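PDB 2YZQ: putative uncharacterized protein PH1780 from Pyrococcus horikoshii, which is of unknown function but has four CBS domains and binds S-adenosylmethionine, which suggests a role in sensing that ligand. Local coordinates for residues 71-74 against 75-79; 236-240 against 241-245. All coordinates share one frame; numbering follows the deposited sequence.

In the fold
Interactions 1 and 2 lie at comparable places in two different CBS domains, each just before or at the start of the long helix that precedes a pair of strands. Their centres are about 25 Å apart and they do not touch. Interaction 1 is a surface turn between strand 72-74 and helix 79-89, held by a backbone bond across the turn and a carboxylate on a backbone N-H. Interaction 2 is partly buried. It forms the first turn of helix 240-250, with a threonine cap, a water bridge and an apolar contact. A threonine caps both helices: T78 bonds to K81, T239 to E242. Interaction 2 lies nearer the S-adenosylmethionine pocket; interaction 1 is away from it.

Interaction 1 of 2, residues 71-74 against 75-79; sequences PVVK and ENDTL
D77 folds back over K74 and grips it at two points. The chain turns between them in a type I beta turn from K74 to D77. D77 N donates to K74 O at 3.0 Å and closes the turn. The side chain makes the second link. D77 CB lies 3.3 Å from K74 O, against the carbonyl that its own N-H uses. CG stands beside the backbone N of D77 (chi1 -77°), which turns the carboxylate back toward the strand. D77 CG is then 3.7 Å from K74 N. At the tip, D77 OD2 accepts from K74 N at 2.8 Å, an almost straight bond (173°). The donor comes from above the carboxylate plane, 44° out of it. D77 OD2 also lies 3.5 Å from V73 CB, and K74 CB is about as close. An alanine in place of D77 would probably leave K74 N without this acceptor, and of the two links between these residues only the backbone bond of the turn would remain. The next residue, T78, caps helix 79-89 through K81 N. V73 pairs with V95 and V97 of strand 93-97, while N76 OD1 bonds to K4. K74 NZ stays 5.8 Å from D77 OD2, too far for a salt bridge. The carboxylate therefore acts chiefly as a backbone acceptor, tying K74, at an outer strand, to the turn before the helix.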
ATOM      1  N   PRO A  71      11.686   5.162   9.194  1.00 28.93           N
ATOM      2  CA  PRO A  71      11.034   4.916  10.483  1.00 26.57           C
ATOM      3  C   PRO A  71      11.512   3.619  11.135  1.00 24.62           C
ATOM      4  O   PRO A  71      11.636   2.589  10.470  1.00 22.43           O
ATOM      5  CB  PRO A  71       9.552   4.880  10.117  1.00 28.14           C
ATOM      6  CG  PRO A  71       9.566   4.346   8.722  1.00 29.58           C
ATOM      7  CD  PRO A  71      10.709   5.103   8.092  1.00 28.86           C
ATOM      8  N   VAL A  72      11.787   3.684  12.433  1.00 23.36           N
ATOM      9  CA  VAL A  72      12.253   2.517  13.176  1.00 22.36           C
ATOM     10  C   VAL A  72      11.509   2.357  14.494  1.00 21.71           C
ATOM     11  O   VAL A  72      11.101   3.340  15.119  1.00 21.50           O
ATOM     12  CB  VAL A  72      13.768   2.607  13.483  1.00 24.24           C
ATOM     13  CG1 VAL A  72      14.558   2.687  12.192  1.00 24.89           C
ATOM     14  CG2 VAL A  72      14.049   3.813  14.359  1.00 26.01           C
ATOM     15  N   VAL A  73      11.330   1.108  14.911  1.00 19.37           N
ATOM     16  CA  VAL A  73      10.655   0.801  16.165  1.00 18.97           C
ATOM     17  C   VAL A  73      11.323  -0.429  16.759  1.00 17.97           C
ATOM     18  O   VAL A  73      12.190  -1.035  16.128  1.00 18.62           O
ATOM     19  CB  VAL A  73       9.159   0.467  15.953  1.00 18.23           C
ATOM     20  CG1 VAL A  73       8.433   1.661  15.355  1.00 20.03           C
ATOM     21  CG2 VAL A  73       9.021  -0.751  15.043  1.00 18.22           C
ATOM     22  N   LYS A  74      10.925  -0.776  17.977  1.00 19.43           N
ATOM     23  CA  LYS A  74      11.440  -1.961  18.653  1.00 19.41           C
ATOM     24  C   LYS A  74      10.314  -2.990  18.606  1.00 19.24           C
ATOM     25  O   LYS A  74       9.144  -2.619  18.505  1.00 18.68           O
ATOM     26  CB  LYS A  74      11.821  -1.631  20.095  1.00 21.86           C
ATOM     27  CG  LYS A  74      13.046  -0.732  20.200  1.00 27.04           C
ATOM     28  CD  LYS A  74      13.468  -0.519  21.641  1.00 29.87           C
ATOM     29  CE  LYS A  74      14.769   0.266  21.713  1.00 33.04           C
ATOM     30  NZ  LYS A  74      14.672   1.562  20.984  1.00 35.46           N
ATOM     31  N   GLU A  75      10.654  -4.276  18.680  1.00 18.56           N
ATOM     32  CA  GLU A  75       9.629  -5.313  18.591  1.00 17.93           C
ATOM     33  C   GLU A  75       8.558  -5.265  19.672  1.00 17.24           C
ATOM     34  O   GLU A  75       7.449  -5.748  19.458  1.00 16.19           O
ATOM     35  CB  GLU A  75      10.261  -6.715  18.560  1.00 16.64           C
ATOM     36  CG  GLU A  75      10.833  -7.205  19.882  1.00 19.54           C
ATOM     37  CD  GLU A  75      11.103  -8.702  19.879  1.00 21.26           C
ATOM     38  OE1 GLU A  75      11.725  -9.201  20.842  1.00 24.36           O
ATOM     39  OE2 GLU A  75      10.687  -9.383  18.920  1.00 21.80           O
ATOM     40  N   ASN A  76       8.865  -4.674  20.822  1.00 16.91           N
ATOM     41  CA  ASN A  76       7.874  -4.614  21.888  1.00 18.98           C
ATOM     42  C   ASN A  76       7.032  -3.345  21.862  1.00 18.87           C
ATOM     43  O   ASN A  76       6.230  -3.101  22.766  1.00 19.47           O
ATOM     44  CB  ASN A  76       8.544  -4.799  23.252  1.00 20.19           C
ATOM     45  CG  ASN A  76       9.088  -6.206  23.441  1.00 22.08           C
ATOM     46  OD1 ASN A  76       8.369  -7.190  23.261  1.00 23.38           O
ATOM     47  ND2 ASN A  76      10.362  -6.308  23.806  1.00 24.12           N
ATOM     48  N   ASP A  77       7.218  -2.535  20.825  1.00 17.93           N
ATOM     49  CA  ASP A  77       6.421  -1.325  20.682  1.00 19.11           C
ATOM     50  C   ASP A  77       5.035  -1.740  20.196  1.00 18.75           C
ATOM     51  O   ASP A  77       4.848  -2.839  19.667  1.00 17.92           O
ATOM     52  CB  ASP A  77       7.052  -0.357  19.674  1.00 19.08           C
ATOM     53  CG  ASP A  77       8.245   0.386  20.245  1.00 21.90           C
ATOM     54  OD1 ASP A  77       8.266   0.622  21.471  1.00 26.60           O
ATOM     55  OD2 ASP A  77       9.150   0.753  19.468  1.00 22.27           O
ATOM     56  N   THR A  78       4.058  -0.862  20.379  1.00 18.83           N
ATOM     57  CA  THR A  78       2.700  -1.162  19.946  1.00 19.97           C
ATOM     58  C   THR A  78       2.572  -0.954  18.444  1.00 18.63           C
ATOM     59  O   THR A  78       3.373  -0.242  17.838  1.00 19.00           O
ATOM     60  CB  THR A  78       1.686  -0.238  20.629  1.00 19.89           C
ATOM     61  OG1 THR A  78       1.979   1.119  20.277  1.00 20.92           O
ATOM     62  CG2 THR A  78       1.753  -0.397  22.143  1.00 21.71           C
ATOM     63  N   LEU A  79       1.568  -1.581  17.839  1.00 19.10           N
ATOM     64  CA  LEU A  79       1.349  -1.409  16.409  1.00 19.96           C
ATOM     65  C   LEU A  79       0.946   0.039  16.181  1.00 19.91           C
ATOM     66  O   LEU A  79       1.192   0.604  15.117  1.00 19.65           O
ATOM     67  CB  LEU A  79       0.239  -2.335  15.902  1.00 20.29           C
ATOM     68  CG  LEU A  79       0.590  -3.811  15.732  1.00 21.86           C
ATOM     69  CD1 LEU A  79      -0.631  -4.562  15.226  1.00 23.96           C
ATOM     70  CD2 LEU A  79       1.747  -3.955  14.754  1.00 20.48           C
TER

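Interaction 2 of 2, residues 236-240 against 241-245; sequences PHMTV and HEVAL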
ATOM      1  N   PRO A 236     -19.144   2.975   2.895  1.00 12.35           N
ATOM      2  CA  PRO A 236     -18.782   3.613   4.163  1.00 12.98           C
ATOM      3  C   PRO A 236     -19.057   2.769   5.408  1.00 12.82           C
ATOM      4  O   PRO A 236     -18.365   2.898   6.416  1.00 14.02           O
ATOM      5  CB  PRO A 236     -19.612   4.893   4.152  1.00 14.33           C
ATOM      6  CG  PRO A 236     -19.718   5.212   2.692  1.00 13.05           C
ATOM      7  CD  PRO A 236     -20.015   3.855   2.094  1.00 12.57           C
ATOM      8  N   HIS A 237     -20.065   1.905   5.336  1.00 11.99           N
ATOM      9  CA  HIS A 237     -20.432   1.075   6.478  1.00 13.57           C
ATOM     10  C   HIS A 237     -19.681  -0.249   6.573  1.00 13.31           C
ATOM     11  O   HIS A 237     -19.836  -0.982   7.553  1.00 13.72           O
ATOM     12  CB  HIS A 237     -21.938   0.795   6.451  1.00 15.87           C
ATOM     13  CG  HIS A 237     -22.785   2.028   6.474  1.00 21.37           C
ATOM     14  ND1 HIS A 237     -22.768   2.924   7.520  1.00 24.38           N
ATOM     15  CD2 HIS A 237     -23.677   2.513   5.577  1.00 24.17           C
ATOM     16  CE1 HIS A 237     -23.613   3.909   7.268  1.00 25.95           C
ATOM     17  NE2 HIS A 237     -24.177   3.684   6.095  1.00 25.37           N
ATOM     18  N   MET A 238     -18.878  -0.563   5.563  1.00 12.27           N
ATOM     19  CA  MET A 238     -18.121  -1.810   5.570  1.00 14.51           C
ATOM     20  C   MET A 238     -17.083  -1.757   6.687  1.00 14.42           C
ATOM     21  O   MET A 238     -16.496  -0.709   6.953  1.00 13.70           O
ATOM     22  CB  MET A 238     -17.440  -2.025   4.216  1.00 14.01           C
ATOM     23  CG  MET A 238     -16.805  -3.395   4.052  1.00 14.94           C
ATOM     24  SD  MET A 238     -16.272  -3.703   2.347  1.00 15.73           S
ATOM     25  CE  MET A 238     -17.824  -4.162   1.585  1.00 17.37           C
ATOM     26  N   THR A 239     -16.860  -2.889   7.344  1.00 15.11           N
ATOM     27  CA  THR A 239     -15.908  -2.928   8.448  1.00 14.15           C
ATOM     28  C   THR A 239     -14.455  -3.034   8.019  1.00 14.37           C
ATOM     29  O   THR A 239     -14.143  -3.485   6.915  1.00 12.82           O
ATOM     30  CB  THR A 239     -16.201  -4.101   9.396  1.00 17.48           C
ATOM     31  OG1 THR A 239     -16.012  -5.337   8.698  1.00 16.34           O
ATOM     32  CG2 THR A 239     -17.631  -4.019   9.916  1.00 17.45           C
ATOM     33  N   VAL A 240     -13.572  -2.596   8.911  1.00 14.22           N
ATOM     34  CA  VAL A 240     -12.134  -2.652   8.680  1.00 14.83           C
ATOM     35  C   VAL A 240     -11.758  -4.108   8.440  1.00 13.48           C
ATOM     36  O   VAL A 240     -10.896  -4.417   7.618  1.00 14.74           O
ATOM     37  CB  VAL A 240     -11.362  -2.122   9.908  1.00 13.75           C
ATOM     38  CG1 VAL A 240      -9.868  -2.382   9.750  1.00 14.08           C
ATOM     39  CG2 VAL A 240     -11.616  -0.640  10.068  1.00 15.46           C
ATOM     40  N   HIS A 241     -12.422  -5.006   9.160  1.00 14.69           N
ATOM     41  CA  HIS A 241     -12.172  -6.430   9.014  1.00 16.14           C
ATOM     42  C   HIS A 241     -12.461  -6.903   7.595  1.00 14.86           C
ATOM     43  O   HIS A 241     -11.601  -7.496   6.945  1.00 14.33           O
ATOM     44  CB  HIS A 241     -13.039  -7.213  10.003  1.00 17.80           C
ATOM     45  CG  HIS A 241     -12.922  -8.698   9.867  1.00 21.32           C
ATOM     46  ND1 HIS A 241     -11.750  -9.380  10.110  1.00 24.27           N
ATOM     47  CD2 HIS A 241     -13.837  -9.634   9.518  1.00 22.60           C
ATOM     48  CE1 HIS A 241     -11.947 -10.672   9.921  1.00 24.01           C
ATOM     49  NE2 HIS A 241     -13.204 -10.853   9.560  1.00 25.96           N
ATOM     50  N   GLU A 242     -13.664  -6.626   7.097  1.00 13.96           N
ATOM     51  CA  GLU A 242     -14.014  -7.070   5.754  1.00 13.37           C
ATOM     52  C   GLU A 242     -13.146  -6.437   4.671  1.00 13.41           C
ATOM     53  O   GLU A 242     -12.776  -7.101   3.706  1.00 13.52           O
ATOM     54  CB  GLU A 242     -15.494  -6.808   5.452  1.00 13.26           C
ATOM     55  CG  GLU A 242     -15.879  -7.239   4.040  1.00 17.15           C
ATOM     56  CD  GLU A 242     -17.374  -7.287   3.804  1.00 18.58           C
ATOM     57  OE1 GLU A 242     -18.119  -6.527   4.458  1.00 17.63           O
ATOM     58  OE2 GLU A 242     -17.800  -8.086   2.943  1.00 21.56           O
ATOM     59  N   VAL A 243     -12.819  -5.158   4.818  1.00 13.29           N
ATOM     60  CA  VAL A 243     -11.974  -4.507   3.826  1.00 12.83           C
ATOM     61  C   VAL A 243     -10.607  -5.197   3.802  1.00 11.54           C
ATOM     62  O   VAL A 243     -10.066  -5.490   2.736  1.00 11.61           O
ATOM     63  CB  VAL A 243     -11.793  -3.004   4.135  1.00 12.67           C
ATOM     64  CG1 VAL A 243     -10.753  -2.403   3.199  1.00 14.86           C
ATOM     65  CG2 VAL A 243     -13.127  -2.278   3.958  1.00 12.50           C
ATOM     66  N   ALA A 244     -10.051  -5.464   4.978  1.00 13.80           N
ATOM     67  CA  ALA A 244      -8.750  -6.123   5.047  1.00 13.17           C
ATOM     68  C   ALA A 244      -8.834  -7.530   4.461  1.00 15.01           C
ATOM     69  O   ALA A 244      -7.910  -7.985   3.785  1.00 14.02           O
ATOM     70  CB  ALA A 244      -8.264  -6.174   6.488  1.00 14.80           C
ATOM     71  N   LEU A 245      -9.938  -8.221   4.726  1.00 15.24           N
ATOM     72  CA  LEU A 245     -10.123  -9.565   4.194  1.00 16.17           C
ATOM     73  C   LEU A 245     -10.071  -9.536   2.673  1.00 16.31           C
ATOM     74  O   LEU A 245      -9.453 -10.401   2.050  1.00 16.19           O
ATOM     75  CB  LEU A 245     -11.464 -10.146   4.658  1.00 19.54           C
ATOM     76  CG  LEU A 245     -11.474 -10.882   6.001  1.00 22.76           C
ATOM     77  CD1 LEU A 245     -10.856 -12.253   5.827  1.00 24.96           C
ATOM     78  CD2 LEU A 245     -10.713 -10.085   7.041  1.00 27.86           C
TER
HETATM   79  O   HOH W   1     -18.689  -5.014   6.580  1.00 21.55           O
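T239 is the N-cap of helix 240-250: its OG1 accepts from E242 N at 3.1 Å, nearly straight (168°). OG1 sits between the backbone N and carbonyl carbon of T239 (chi1 64°), which brings it over the first turn. The carbonyls are used too. T239 O accepts from V243 N at 3.0 Å. V240 O accepts from A244 N, also at 3.0 Å. A water serves T239 N: it accepts from that N-H at 2.9 Å and donates to E242 OE1 at 2.7 Å. In a capping box the glutamate would take the N-H directly; here the water stands between them. E242 OE2 has a long, weak ion pair with K246. The M238 chain runs across that of E242, with M238 CG 3.4 Å from E242 OE1. Its sulfur, M238 SD, reaches V243 CG2 at 3.8 Å. This contact, from the residue before the cap to the fourth of the helix, is a hydrophobic staple. Backbone bonds tie M238 to I128, V240 to V126 and H241 to Y123. V240 and A244 pack on F117, A244 also meets I113, V240 also touches L273, and V243 leans on I268 and L273, so the helix start packs against helices 109-117 and 270-273 and strand 263-269.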